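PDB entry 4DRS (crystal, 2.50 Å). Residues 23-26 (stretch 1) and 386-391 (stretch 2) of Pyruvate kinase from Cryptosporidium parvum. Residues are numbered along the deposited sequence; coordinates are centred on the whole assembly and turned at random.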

ATOM      1  N   LYS A  23     -11.131   1.145  13.149  1.00 76.78           N
ATOM      2  CA  LYS A  23     -11.863   0.566  11.983  1.00 79.15           C
ATOM      3  C   LYS A  23     -12.516  -0.767  12.346  1.00 77.34           C
ATOM      4  O   LYS A  23     -13.740  -0.898  12.305  1.00 77.87           O
ATOM      5  CB  LYS A  23     -10.929   0.399  10.780  1.00 80.45           C
ATOM      6  CG  LYS A  23     -11.637  -0.060   9.514  1.00 83.22           C
ATOM      7  CD  LYS A  23     -10.653  -0.504   8.444  1.00 84.79           C
ATOM      8  CE  LYS A  23     -11.375  -1.210   7.306  1.00 86.74           C
ATOM      9  NZ  LYS A  23     -10.442  -1.707   6.256  1.00 87.64           N
ATOM     10  N   ALA A  24     -11.692  -1.754  12.687  1.00 76.29           N
ATOM     11  CA  ALA A  24     -12.181  -3.044  13.164  1.00 75.09           C
ATOM     12  C   ALA A  24     -12.644  -2.922  14.613  1.00 74.68           C
ATOM     13  O   ALA A  24     -13.618  -3.564  15.019  1.00 74.49           O
ATOM     14  CB  ALA A  24     -11.102  -4.106  13.033  1.00 73.71           C
ATOM     15  N   THR A  25     -11.941  -2.085  15.377  1.00 74.35           N
ATOM     16  CA  THR A  25     -12.279  -1.808  16.775  1.00 73.49           C
ATOM     17  C   THR A  25     -13.618  -1.082  16.907  1.00 73.94           C
ATOM     18  O   THR A  25     -14.339  -1.274  17.889  1.00 74.28           O
ATOM     19  CB  THR A  25     -11.192  -0.962  17.475  1.00 72.79           C
ATOM     20  OG1 THR A  25     -11.095   0.320  16.841  1.00 73.65           O
ATOM     21  CG2 THR A  25      -9.833  -1.660  17.430  1.00 71.56           C
ATOM     22  N   CYS A  26     -13.946  -0.251  15.920  1.00 73.14           N
ATOM     23  CA  CYS A  26     -15.189   0.514  15.955  1.00 73.66           C
ATOM     24  C   CYS A  26     -16.429  -0.288  15.567  1.00 76.43           C
ATOM     25  O   CYS A  26     -17.523  -0.025  16.072  1.00 76.48           O
ATOM     26  CB  CYS A  26     -15.067   1.806  15.147  1.00 72.27           C
ATOM     27  SG  CYS A  26     -14.225   3.112  16.075  1.00 69.63           S
TER
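Stretch 2, residues 386-391: ETCIDY

Stretch 2 packs on stretch 1 as an irregular segment against a short helical stretch. The two belong to one chain, and touching residues are at least 363 positions apart in sequence. In stretch 1, Ala24 to Cys26 are helical, and the helix runs on beyond Cys26. Stretch 2 opens with a type I beta turn from Glu386 to Ile389. The chain then becomes extended at Ile389 and Asp390, with psi values of 131° and 94°. Asp390 takes the N-cap position just before a helix.

The nearest CA atoms across the stretches are those of Thr25 and Cys388, 4.7 Å apart. From there the chains run in opposite senses: Ala24 meets Cys388, and Lys23 reaches back to Asp390. The contact is small, burying 219 Å² over both sides.

Ala24 gives up the most surface. Its CA-to-CB bond points toward stretch 2, and CB lies 3.7 Å from O of Cys388. The same CB of Ala24 is 4.3 Å from O of Ile389. The short methyl side chain thus rests against the carbonyl oxygens of the last two residues of the turn. O of Ala24 also lies 3.8 Å from O of Thr387. Both atoms are carbonyl acceptors, so no hydrogen bond can form between them.

Cys388 covers the next largest area. Its side chain, with chi1 in the m rotamer, meets Thr25. CG2 of Thr25 is 3.7 Å from CB of Cys388, a nonpolar contact. Both CA-to-CB bonds point sideways to the other stretch, yet these two atoms still touch.

Lys23 extends with all four chi angles at t. This brings its NZ to 4.1 Å from OD1 of Asp390. The charges are opposite, but the distance is beyond a salt bridge. No hydrogen bond joins the stretches, which meet through van der Waals packing and this longer-range attraction.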

ATOM      1  N   GLU A 386      -9.497 -10.286  19.893  1.00 44.37           N
ATOM      2  CA  GLU A 386      -9.400 -10.913  18.576  1.00 44.52           C
ATOM      3  C   GLU A 386     -10.376 -10.331  17.537  1.00 46.08           C
ATOM      4  O   GLU A 386     -10.145 -10.455  16.332  1.00 46.24           O
ATOM      5  CB  GLU A 386      -9.544 -12.435  18.698  1.00 42.50           C
ATOM      6  CG  GLU A 386      -8.303 -13.100  19.280  1.00 41.92           C
ATOM      7  CD  GLU A 386      -8.559 -14.446  19.950  1.00 41.28           C
ATOM      8  OE1 GLU A 386      -9.644 -15.038  19.770  1.00 41.09           O
ATOM      9  OE2 GLU A 386      -7.649 -14.924  20.661  1.00 40.22           O
ATOM     10  N   THR A 387     -11.448  -9.680  17.994  1.00 47.59           N
ATOM     11  CA  THR A 387     -12.359  -8.979  17.071  1.00 49.46           C
ATOM     12  C   THR A 387     -11.765  -7.659  16.551  1.00 49.87           C
ATOM     13  O   THR A 387     -12.244  -7.108  15.559  1.00 51.23           O
ATOM     14  CB  THR A 387     -13.767  -8.719  17.667  1.00 49.68           C
ATOM     15  OG1 THR A 387     -13.682  -7.758  18.725  1.00 50.32           O
ATOM     16  CG2 THR A 387     -14.394 -10.007  18.189  1.00 49.23           C
ATOM     17  N   CYS A 388     -10.721  -7.172  17.219  1.00 49.58           N
ATOM     18  CA  CYS A 388     -10.050  -5.927  16.845  1.00 50.80           C
ATOM     19  C   CYS A 388      -8.991  -6.126  15.763  1.00 50.54           C
ATOM     20  O   CYS A 388      -8.376  -5.161  15.304  1.00 52.11           O
ATOM     21  CB  CYS A 388      -9.400  -5.288  18.073  1.00 51.38           C
ATOM     22  SG  CYS A 388     -10.565  -4.830  19.375  1.00 51.99           S
ATOM     23  N   ILE A 389      -8.778  -7.376  15.365  1.00 49.61           N
ATOM     24  CA  ILE A 389      -7.732  -7.717  14.406  1.00 48.81           C
ATOM     25  C   ILE A 389      -8.226  -7.535  12.977  1.00 49.74           C
ATOM     26  O   ILE A 389      -9.306  -8.002  12.617  1.00 50.08           O
ATOM     27  CB  ILE A 389      -7.212  -9.163  14.612  1.00 46.73           C
ATOM     28  CG1 ILE A 389      -6.541  -9.298  15.987  1.00 45.89           C
ATOM     29  CG2 ILE A 389      -6.245  -9.558  13.500  1.00 45.23           C
ATOM     30  CD1 ILE A 389      -6.126 -10.708  16.364  1.00 44.35           C
ATOM     31  N   ASP A 390      -7.422  -6.841  12.179  1.00 51.21           N
ATOM     32  CA  ASP A 390      -7.624  -6.768  10.742  1.00 52.55           C
ATOM     33  C   ASP A 390      -6.882  -7.944  10.106  1.00 50.96           C
ATOM     34  O   ASP A 390      -5.682  -7.855   9.830  1.00 50.73           O
ATOM     35  CB  ASP A 390      -7.088  -5.435  10.206  1.00 55.42           C
ATOM     36  CG  ASP A 390      -7.594  -5.114   8.808  1.00 58.66           C
ATOM     37  OD1 ASP A 390      -7.895  -3.928   8.551  1.00 61.25           O
ATOM     38  OD2 ASP A 390      -7.690  -6.039   7.966  1.00 59.21           O
ATOM     39  N   TYR A 391      -7.600  -9.045   9.886  1.00 49.76           N
ATOM     40  CA  TYR A 391      -6.981 -10.308   9.454  1.00 48.82           C
ATOM     41  C   TYR A 391      -6.246 -10.264   8.112  1.00 49.06           C
ATOM     42  O   TYR A 391      -5.094 -10.693   8.043  1.00 48.07           O
ATOM     43  CB  TYR A 391      -7.972 -11.481   9.530  1.00 48.14           C
ATOM     44  CG  TYR A 391      -8.139 -11.994  10.936  1.00 47.19           C
ATOM     45  CD1 TYR A 391      -7.178 -12.828  11.512  1.00 45.81           C
ATOM     46  CD2 TYR A 391      -9.239 -11.626  11.706  1.00 46.71           C
ATOM     47  CE1 TYR A 391      -7.318 -13.290  12.810  1.00 45.08           C
ATOM     48  CE2 TYR A 391      -9.387 -12.081  13.004  1.00 46.35           C
ATOM     49  CZ  TYR A 391      -8.424 -12.910  13.550  1.00 45.91           C
ATOM     50  OH  TYR A 391      -8.572 -13.361  14.839  1.00 46.98           O
TER